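Local coordinates for PDZ domain protein (Parabacteroides distasonis, PDB 4L8N) that is of unknown function but carries N- and C-terminal PDZ domains flanking a DUF4136 domain and binds magnesium, at residues 306-319 against 408-420. Sequence-based numbering, arbitrary orientation.
Sequences TYNYTGISYDIDKL and LPAFSYLYYFAPY
N308, next to last in strand 298-309, meets L414 through the backbone: N308 N donates to L414 O at 2.7 Å, and the two CA atoms lie 4.6 Å apart. L414 closes the 3-10 segment 412-414, just ahead of the type I beta turn from Y415 to A418. The contact probably belongs to the C-terminal PDZ domain: the loop between helix 395-402 and strand 429-435 packs against two strands of different sheets, 298-309 and 312-315.

N308 points its side chain at the loop and adds a second bond, ND2 to Y413 O at 2.8 Å, arriving nearly along the C=O axis of Y413. That carbonyl also accepts from Y416 N, so two donors hold it. N308 ND2 has a further partner in N427 OD1. A chi1 of 59° tucks the F417 ring between its own N and C, which lays it alongside N308, edge toward the amide, planes 76° apart. The far end of the same ring reaches T306, where CZ packs 3.6 Å from T306 CG2.

Around the 310-311 bend, the Y314 ring is sandwiched: I312 CG2 lies on one face, and F411 presents its edge to the other in a T-shaped pair, planes at 89°, with CE1 over the ring centre. L319 crosses F411 at about a right angle, its CD2 against F411 CZ. Y413 comes from the opposite direction to Y314, and the buried hydroxyls meet: Y314 OH donates to Y413 OH at 2.6 Å, while Y413 OH is also bonded to E107 OE2 of helix 107-113.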
ATOM      1  N   THR A 306      -2.054 -21.127  29.284  1.00 50.36           N
ATOM      2  CA  THR A 306      -1.348 -21.619  30.451  1.00 50.76           C
ATOM      3  C   THR A 306      -2.371 -22.290  31.331  1.00 55.38           C
ATOM      4  O   THR A 306      -3.378 -21.685  31.653  1.00 55.20           O
ATOM      5  CB  THR A 306      -0.574 -20.517  31.187  1.00 59.92           C
ATOM      6  OG1 THR A 306       0.337 -19.898  30.281  1.00 60.65           O
ATOM      7  CG2 THR A 306       0.204 -21.056  32.394  1.00 55.24           C
ATOM      8  N   TYR A 307      -2.121 -23.536  31.721  1.00 52.67           N
ATOM      9  CA  TYR A 307      -3.014 -24.257  32.612  1.00 52.57           C
ATOM     10  C   TYR A 307      -2.236 -25.201  33.509  1.00 55.18           C
ATOM     11  O   TYR A 307      -1.100 -25.548  33.194  1.00 54.68           O
ATOM     12  CB  TYR A 307      -4.108 -25.011  31.825  1.00 54.97           C
ATOM     13  CG  TYR A 307      -3.626 -26.128  30.917  1.00 57.83           C
ATOM     14  CD1 TYR A 307      -3.218 -25.865  29.612  1.00 59.54           C
ATOM     15  CD2 TYR A 307      -3.702 -27.459  31.316  1.00 59.48           C
ATOM     16  CE1 TYR A 307      -2.796 -26.886  28.763  1.00 59.95           C
ATOM     17  CE2 TYR A 307      -3.328 -28.495  30.458  1.00 61.57           C
ATOM     18  CZ  TYR A 307      -2.861 -28.201  29.186  1.00 69.02           C
ATOM     19  OH  TYR A 307      -2.479 -29.203  28.326  1.00 73.61           O
ATOM     20  N   ASN A 308      -2.851 -25.606  34.639  1.00 52.35           N
ATOM     21  CA  ASN A 308      -2.306 -26.628  35.546  1.00 51.63           C
ATOM     22  C   ASN A 308      -2.596 -27.978  34.913  1.00 57.40           C
ATOM     23  O   ASN A 308      -3.770 -28.311  34.670  1.00 57.40           O
ATOM     24  CB  ASN A 308      -2.915 -26.553  36.959  1.00 45.66           C
ATOM     25  CG  ASN A 308      -2.245 -25.632  37.948  1.00 59.20           C
ATOM     26  OD1 ASN A 308      -1.076 -25.236  37.838  1.00 46.37           O
ATOM     27  ND2 ASN A 308      -2.977 -25.323  38.989  1.00 53.69           N
ATOM     28  N   TYR A 309      -1.523 -28.723  34.596  1.00 54.77           N
ATOM     29  CA  TYR A 309      -1.583 -30.028  33.976  1.00 55.71           C
ATOM     30  C   TYR A 309      -1.337 -31.157  34.987  1.00 61.95           C
ATOM     31  O   TYR A 309      -0.323 -31.149  35.693  1.00 62.41           O
ATOM     32  CB  TYR A 309      -0.548 -30.087  32.852  1.00 56.43           C
ATOM     33  CG  TYR A 309      -0.370 -31.461  32.240  1.00 58.15           C
ATOM     34  CD1 TYR A 309      -1.305 -31.972  31.346  1.00 61.08           C
ATOM     35  CD2 TYR A 309       0.745 -32.241  32.539  1.00 58.10           C
ATOM     36  CE1 TYR A 309      -1.145 -33.232  30.776  1.00 61.91           C
ATOM     37  CE2 TYR A 309       0.926 -33.490  31.958  1.00 59.85           C
ATOM     38  CZ  TYR A 309      -0.027 -33.985  31.081  1.00 66.17           C
ATOM     39  OH  TYR A 309       0.141 -35.211  30.488  1.00 65.53           O
ATOM     40  N   THR A 310      -2.252 -32.146  35.012  1.00 59.30           N
ATOM     41  CA  THR A 310      -2.167 -33.354  35.842  1.00 59.73           C
ATOM     42  C   THR A 310      -2.067 -34.601  34.923  1.00 67.64           C
ATOM     43  O   THR A 310      -1.439 -35.587  35.289  1.00 70.70           O
ATOM     44  CB  THR A 310      -3.347 -33.480  36.812  1.00 60.92           C
ATOM     45  OG1 THR A 310      -4.514 -33.850  36.078  1.00 65.97           O
ATOM     46  CG2 THR A 310      -3.590 -32.226  37.652  1.00 53.96           C
ATOM     47  N   GLY A 311      -2.691 -34.546  33.754  1.00 62.59           N
ATOM     48  CA  GLY A 311      -2.676 -35.642  32.794  1.00 62.24           C
ATOM     49  C   GLY A 311      -3.965 -36.425  32.725  1.00 65.05           C
ATOM     50  O   GLY A 311      -4.035 -37.400  31.984  1.00 64.99           O
ATOM     51  N   ILE A 312      -4.993 -36.015  33.499  1.00 61.97           N
ATOM     52  CA  ILE A 312      -6.297 -36.688  33.557  1.00 62.77           C
ATOM     53  C   ILE A 312      -7.170 -36.240  32.380  1.00 66.30           C
ATOM     54  O   ILE A 312      -7.246 -35.046  32.063  1.00 63.98           O
ATOM     55  CB  ILE A 312      -7.033 -36.444  34.929  1.00 65.86           C
ATOM     56  CG1 ILE A 312      -6.222 -36.960  36.134  1.00 66.66           C
ATOM     57  CG2 ILE A 312      -8.455 -37.042  34.956  1.00 66.82           C
ATOM     58  CD1 ILE A 312      -6.507 -36.209  37.483  1.00 70.97           C
ATOM     59  N   SER A 313      -7.835 -37.219  31.753  1.00 64.34           N
ATOM     60  CA  SER A 313      -8.840 -37.040  30.718  1.00 64.31           C
ATOM     61  C   SER A 313     -10.197 -37.466  31.328  1.00 71.30           C
ATOM     62  O   SER A 313     -10.249 -38.439  32.082  1.00 73.05           O
ATOM     63  CB  SER A 313      -8.467 -37.822  29.471  1.00 67.47           C
ATOM     64  OG  SER A 313      -7.343 -37.211  28.856  1.00 71.66           O
ATOM     65  N   TYR A 314     -11.258 -36.688  31.094  1.00 68.50           N
ATOM     66  CA  TYR A 314     -12.581 -36.909  31.698  1.00 69.77           C
ATOM     67  C   TYR A 314     -13.594 -37.371  30.647  1.00 79.41           C
ATOM     68  O   TYR A 314     -13.409 -37.067  29.463  1.00 79.73           O
ATOM     69  CB  TYR A 314     -13.076 -35.604  32.381  1.00 68.55           C
ATOM     70  CG  TYR A 314     -12.114 -35.015  33.397  1.00 67.32           C
ATOM     71  CD1 TYR A 314     -11.133 -34.107  33.015  1.00 66.14           C
ATOM     72  CD2 TYR A 314     -12.184 -35.367  34.739  1.00 69.33           C
ATOM     73  CE1 TYR A 314     -10.232 -33.581  33.938  1.00 65.31           C
ATOM     74  CE2 TYR A 314     -11.295 -34.840  35.673  1.00 67.89           C
ATOM     75  CZ  TYR A 314     -10.328 -33.934  35.273  1.00 70.42           C
ATOM     76  OH  TYR A 314      -9.457 -33.395  36.192  1.00 66.33           O
ATOM     77  N   ASP A 315     -14.663 -38.093  31.067  1.00 79.67           N
ATOM     78  CA  ASP A 315     -15.715 -38.578  30.155  1.00 82.47           C
ATOM     79  C   ASP A 315     -16.633 -37.421  29.769  1.00 87.59           C
ATOM     80  O   ASP A 315     -17.231 -36.811  30.644  1.00 87.01           O
ATOM     81  CB  ASP A 315     -16.526 -39.723  30.812  1.00 86.81           C
ATOM     82  CG  ASP A 315     -17.277 -40.682  29.887  1.00102.16           C
ATOM     83  OD1 ASP A 315     -17.813 -40.221  28.852  1.00103.88           O
ATOM     84  OD2 ASP A 315     -17.405 -41.880  30.247  1.00108.37           O
ATOM     85  N   ILE A 316     -16.755 -37.129  28.462  1.00 86.57           N
ATOM     86  CA  ILE A 316     -17.602 -36.057  27.903  1.00 87.46           C
ATOM     87  C   ILE A 316     -19.057 -36.118  28.463  1.00 97.05           C
ATOM     88  O   ILE A 316     -19.701 -35.075  28.596  1.00 97.02           O
ATOM     89  CB  ILE A 316     -17.567 -36.082  26.337  1.00 90.66           C
ATOM     90  CG1 ILE A 316     -18.253 -34.833  25.708  1.00 90.66           C
ATOM     91  CG2 ILE A 316     -18.062 -37.419  25.740  1.00 93.06           C
ATOM     92  CD1 ILE A 316     -18.072 -34.639  24.162  1.00 94.72           C
ATOM     93  N   ASP A 317     -19.542 -37.323  28.815  1.00 97.69           N
ATOM     94  CA  ASP A 317     -20.888 -37.537  29.348  1.00101.01           C
ATOM     95  C   ASP A 317     -20.824 -37.581  30.895  1.00105.79           C
ATOM     96  O   ASP A 317     -21.235 -36.597  31.518  1.00106.70           O
ATOM     97  CB  ASP A 317     -21.526 -38.805  28.733  1.00106.13           C
ATOM     98  CG  ASP A 317     -21.317 -38.948  27.226  1.00117.15           C
ATOM     99  OD1 ASP A 317     -21.724 -38.025  26.474  1.00116.22           O
ATOM    100  OD2 ASP A 317     -20.742 -39.977  26.801  1.00125.10           O
ATOM    101  N   LYS A 318     -20.254 -38.653  31.512  1.00100.33           N
ATOM    102  CA  LYS A 318     -20.079 -38.727  32.972  1.00 98.80           C
ATOM    103  C   LYS A 318     -18.695 -38.131  33.355  1.00 98.53           C
ATOM    104  O   LYS A 318     -17.714 -38.868  33.487  1.00 98.24           O
ATOM    105  CB  LYS A 318     -20.243 -40.169  33.489  1.00102.61           C
ATOM    106  CG  LYS A 318     -20.519 -40.231  34.985  1.00115.96           C
ATOM    107  CD  LYS A 318     -20.546 -41.657  35.517  1.00126.52           C
ATOM    108  CE  LYS A 318     -20.640 -41.690  37.022  1.00133.22           C
ATOM    109  NZ  LYS A 318     -20.349 -43.039  37.567  1.00143.28           N
ATOM    110  N   LEU A 319     -18.646 -36.798  33.563  1.00 91.18           N
ATOM    111  CA  LEU A 319     -17.435 -36.008  33.840  1.00 87.68           C
ATOM    112  C   LEU A 319     -16.668 -36.371  35.112  1.00 90.33           C
ATOM    113  O   LEU A 319     -15.474 -36.062  35.171  1.00 87.63           O
ATOM    114  CB  LEU A 319     -17.754 -34.513  33.883  1.00 86.32           C
ATOM    115  CG  LEU A 319     -18.051 -33.864  32.541  1.00 90.58           C
ATOM    116  CD1 LEU A 319     -19.066 -32.767  32.696  1.00 91.20           C
ATOM    117  CD2 LEU A 319     -16.777 -33.368  31.851  1.00 89.92           C
ATOM    118  N   LEU A 408     -20.094 -24.046  40.743  1.00 77.11           N
ATOM    119  CA  LEU A 408     -19.469 -25.366  40.506  1.00 75.31           C
ATOM    120  C   LEU A 408     -18.018 -25.173  39.980  1.00 74.73           C
ATOM    121  O   LEU A 408     -17.738 -25.324  38.782  1.00 71.55           O
ATOM    122  CB  LEU A 408     -20.324 -26.256  39.570  1.00 76.63           C
ATOM    123  CG  LEU A 408     -21.813 -26.466  39.963  1.00 83.19           C
ATOM    124  CD1 LEU A 408     -22.522 -27.293  38.937  1.00 84.77           C
ATOM    125  CD2 LEU A 408     -21.972 -27.083  41.353  1.00 83.99           C
ATOM    126  N   PRO A 409     -17.103 -24.759  40.895  1.00 70.23           N
ATOM    127  CA  PRO A 409     -15.737 -24.415  40.479  1.00 68.52           C
ATOM    128  C   PRO A 409     -14.731 -25.578  40.499  1.00 72.01           C
ATOM    129  O   PRO A 409     -13.532 -25.331  40.653  1.00 71.40           O
ATOM    130  CB  PRO A 409     -15.339 -23.357  41.522  1.00 69.66           C
ATOM    131  CG  PRO A 409     -16.531 -23.215  42.482  1.00 74.43           C
ATOM    132  CD  PRO A 409     -17.282 -24.469  42.331  1.00 71.06           C
ATOM    133  N   ALA A 410     -15.192 -26.828  40.333  1.00 67.49           N
ATOM    134  CA  ALA A 410     -14.331 -28.007  40.354  1.00 66.37           C
ATOM    135  C   ALA A 410     -13.167 -27.914  39.363  1.00 68.85           C
ATOM    136  O   ALA A 410     -12.030 -28.239  39.730  1.00 68.41           O
ATOM    137  CB  ALA A 410     -15.152 -29.246  40.066  1.00 68.64           C
ATOM    138  N   PHE A 411     -13.430 -27.411  38.134  1.00 63.41           N
ATOM    139  CA  PHE A 411     -12.405 -27.308  37.110  1.00 60.62           C
ATOM    140  C   PHE A 411     -11.533 -26.062  37.264  1.00 60.51           C
ATOM    141  O   PHE A 411     -10.531 -25.948  36.557  1.00 60.04           O
ATOM    142  CB  PHE A 411     -13.028 -27.377  35.716  1.00 63.17           C
ATOM    143  CG  PHE A 411     -13.635 -28.722  35.366  1.00 66.92           C
ATOM    144  CD1 PHE A 411     -12.826 -29.821  35.083  1.00 69.74           C
ATOM    145  CD2 PHE A 411     -15.016 -28.879  35.281  1.00 71.26           C
ATOM    146  CE1 PHE A 411     -13.388 -31.058  34.754  1.00 71.65           C
ATOM    147  CE2 PHE A 411     -15.576 -30.117  34.927  1.00 74.71           C
ATOM    148  CZ  PHE A 411     -14.756 -31.194  34.667  1.00 72.32           C
ATOM    149  N   SER A 412     -11.825 -25.185  38.226  1.00 55.74           N
ATOM    150  CA  SER A 412     -11.005 -23.972  38.449  1.00 54.24           C
ATOM    151  C   SER A 412      -9.541 -24.313  38.856  1.00 57.01           C
ATOM    152  O   SER A 412      -8.692 -23.429  38.823  1.00 57.16           O
ATOM    153  CB  SER A 412     -11.643 -23.041  39.487  1.00 54.31           C
ATOM    154  OG  SER A 412     -11.573 -23.597  40.791  1.00 54.57           O
ATOM    155  N   TYR A 413      -9.258 -25.582  39.211  1.00 53.34           N
ATOM    156  CA  TYR A 413      -7.929 -26.101  39.570  1.00 52.55           C
ATOM    157  C   TYR A 413      -6.949 -25.885  38.393  1.00 57.29           C
ATOM    158  O   TYR A 413      -5.747 -25.725  38.602  1.00 57.43           O
ATOM    159  CB  TYR A 413      -8.010 -27.601  39.974  1.00 54.24           C
ATOM    160  CG  TYR A 413      -8.015 -28.593  38.820  1.00 55.64           C
ATOM    161  CD1 TYR A 413      -6.824 -29.086  38.289  1.00 56.48           C
ATOM    162  CD2 TYR A 413      -9.213 -29.052  38.272  1.00 57.12           C
ATOM    163  CE1 TYR A 413      -6.822 -29.977  37.214  1.00 56.71           C
ATOM    164  CE2 TYR A 413      -9.224 -29.944  37.198  1.00 58.08           C
ATOM    165  CZ  TYR A 413      -8.025 -30.411  36.678  1.00 61.61           C
ATOM    166  OH  TYR A 413      -8.027 -31.309  35.643  1.00 58.71           O
ATOM    167  N   LEU A 414      -7.482 -25.872  37.160  1.00 52.95           N
ATOM    168  CA  LEU A 414      -6.727 -25.623  35.941  1.00 51.74           C
ATOM    169  C   LEU A 414      -6.027 -24.281  36.002  1.00 53.72           C
ATOM    170  O   LEU A 414      -4.993 -24.115  35.341  1.00 52.45           O
ATOM    171  CB  LEU A 414      -7.656 -25.673  34.716  1.00 52.04           C
ATOM    172  CG  LEU A 414      -8.213 -27.066  34.366  1.00 57.08           C
ATOM    173  CD1 LEU A 414      -9.445 -26.943  33.514  1.00 58.29           C
ATOM    174  CD2 LEU A 414      -7.160 -27.962  33.721  1.00 53.62           C
ATOM    175  N   TYR A 415      -6.562 -23.329  36.823  1.00 48.74           N
ATOM    176  CA  TYR A 415      -5.983 -21.993  36.957  1.00 47.08           C
ATOM    177  C   TYR A 415      -5.577 -21.684  38.410  1.00 50.81           C
ATOM    178  O   TYR A 415      -5.483 -20.524  38.786  1.00 49.11           O
ATOM    179  CB  TYR A 415      -6.954 -20.935  36.391  1.00 47.93           C
ATOM    180  CG  TYR A 415      -7.130 -21.038  34.889  1.00 49.31           C
ATOM    181  CD1 TYR A 415      -6.071 -20.775  34.023  1.00 50.78           C
ATOM    182  CD2 TYR A 415      -8.328 -21.496  34.334  1.00 49.68           C
ATOM    183  CE1 TYR A 415      -6.219 -20.893  32.639  1.00 49.47           C
ATOM    184  CE2 TYR A 415      -8.483 -21.631  32.952  1.00 49.22           C
ATOM    185  CZ  TYR A 415      -7.431 -21.302  32.108  1.00 55.16           C
ATOM    186  OH  TYR A 415      -7.563 -21.382  30.745  1.00 56.79           O
ATOM    187  N   TYR A 416      -5.226 -22.719  39.191  1.00 51.29           N
ATOM    188  CA  TYR A 416      -4.839 -22.567  40.595  1.00 52.72           C
ATOM    189  C   TYR A 416      -3.496 -21.869  40.819  1.00 58.42           C
ATOM    190  O   TYR A 416      -3.180 -21.540  41.968  1.00 60.81           O
ATOM    191  CB  TYR A 416      -4.858 -23.909  41.314  1.00 54.95           C
ATOM    192  CG  TYR A 416      -6.059 -24.012  42.211  1.00 59.23           C
ATOM    193  CD1 TYR A 416      -7.307 -23.539  41.794  1.00 61.91           C
ATOM    194  CD2 TYR A 416      -5.942 -24.487  43.512  1.00 61.75           C
ATOM    195  CE1 TYR A 416      -8.413 -23.567  42.640  1.00 65.44           C
ATOM    196  CE2 TYR A 416      -7.035 -24.483  44.384  1.00 64.42           C
ATOM    197  CZ  TYR A 416      -8.277 -24.059  43.930  1.00 76.24           C
ATOM    198  OH  TYR A 416      -9.371 -24.112  44.755  1.00 84.00           O
ATOM    199  N   PHE A 417      -2.744 -21.598  39.749  1.00 52.49           N
ATOM    200  CA  PHE A 417      -1.469 -20.908  39.823  1.00 52.52           C
ATOM    201  C   PHE A 417      -1.703 -19.360  39.853  1.00 58.59           C
ATOM    202  O   PHE A 417      -0.763 -18.595  40.109  1.00 59.97           O
ATOM    203  CB  PHE A 417      -0.569 -21.330  38.624  1.00 53.77           C
ATOM    204  CG  PHE A 417      -1.176 -21.025  37.267  1.00 54.66           C
ATOM    205  CD1 PHE A 417      -1.090 -19.748  36.717  1.00 56.69           C
ATOM    206  CD2 PHE A 417      -1.884 -21.999  36.569  1.00 55.92           C
ATOM    207  CE1 PHE A 417      -1.729 -19.445  35.512  1.00 57.41           C
ATOM    208  CE2 PHE A 417      -2.499 -21.700  35.349  1.00 57.95           C
ATOM    209  CZ  PHE A 417      -2.418 -20.431  34.829  1.00 55.91           C
ATOM    210  N   ALA A 418      -2.943 -18.913  39.562  1.00 53.13           N
ATOM    211  CA  ALA A 418      -3.318 -17.497  39.491  1.00 51.41           C
ATOM    212  C   ALA A 418      -3.900 -17.014  40.825  1.00 55.27           C
ATOM    213  O   ALA A 418      -4.753 -17.706  41.383  1.00 55.02           O
ATOM    214  CB  ALA A 418      -4.314 -17.287  38.359  1.00 51.42           C
ATOM    215  N   PRO A 419      -3.490 -15.824  41.347  1.00 52.44           N
ATOM    216  CA  PRO A 419      -3.995 -15.374  42.661  1.00 52.79           C
ATOM    217  C   PRO A 419      -5.452 -14.859  42.627  1.00 56.84           C
ATOM    218  O   PRO A 419      -6.080 -14.739  43.690  1.00 56.14           O
ATOM    219  CB  PRO A 419      -3.006 -14.274  43.036  1.00 54.50           C
ATOM    220  CG  PRO A 419      -2.606 -13.694  41.742  1.00 57.88           C
ATOM    221  CD  PRO A 419      -2.472 -14.883  40.837  1.00 53.31           C
ATOM    222  N   TYR A 420      -5.985 -14.551  41.409  1.00 51.73           N
ATOM    223  CA  TYR A 420      -7.389 -14.175  41.219  1.00 51.10           C
ATOM    224  C   TYR A 420      -8.318 -15.450  41.235  1.00 57.81           C
ATOM    225  O   TYR A 420      -9.525 -15.325  41.092  1.00 60.34           O
ATOM    226  CB  TYR A 420      -7.595 -13.335  39.950  1.00 50.40           C
ATOM    227  CG  TYR A 420      -6.827 -13.792  38.730  1.00 49.68           C
ATOM    228  CD1 TYR A 420      -7.325 -14.796  37.905  1.00 51.47           C
ATOM    229  CD2 TYR A 420      -5.645 -13.168  38.355  1.00 49.01           C
ATOM    230  CE1 TYR A 420      -6.658 -15.179  36.748  1.00 51.37           C
ATOM    231  CE2 TYR A 420      -4.957 -13.554  37.211  1.00 48.53           C
ATOM    232  CZ  TYR A 420      -5.468 -14.558  36.403  1.00 57.91           C
ATOM    233  OH  TYR A 420      -4.778 -14.962  35.274  1.00 57.63           O
TER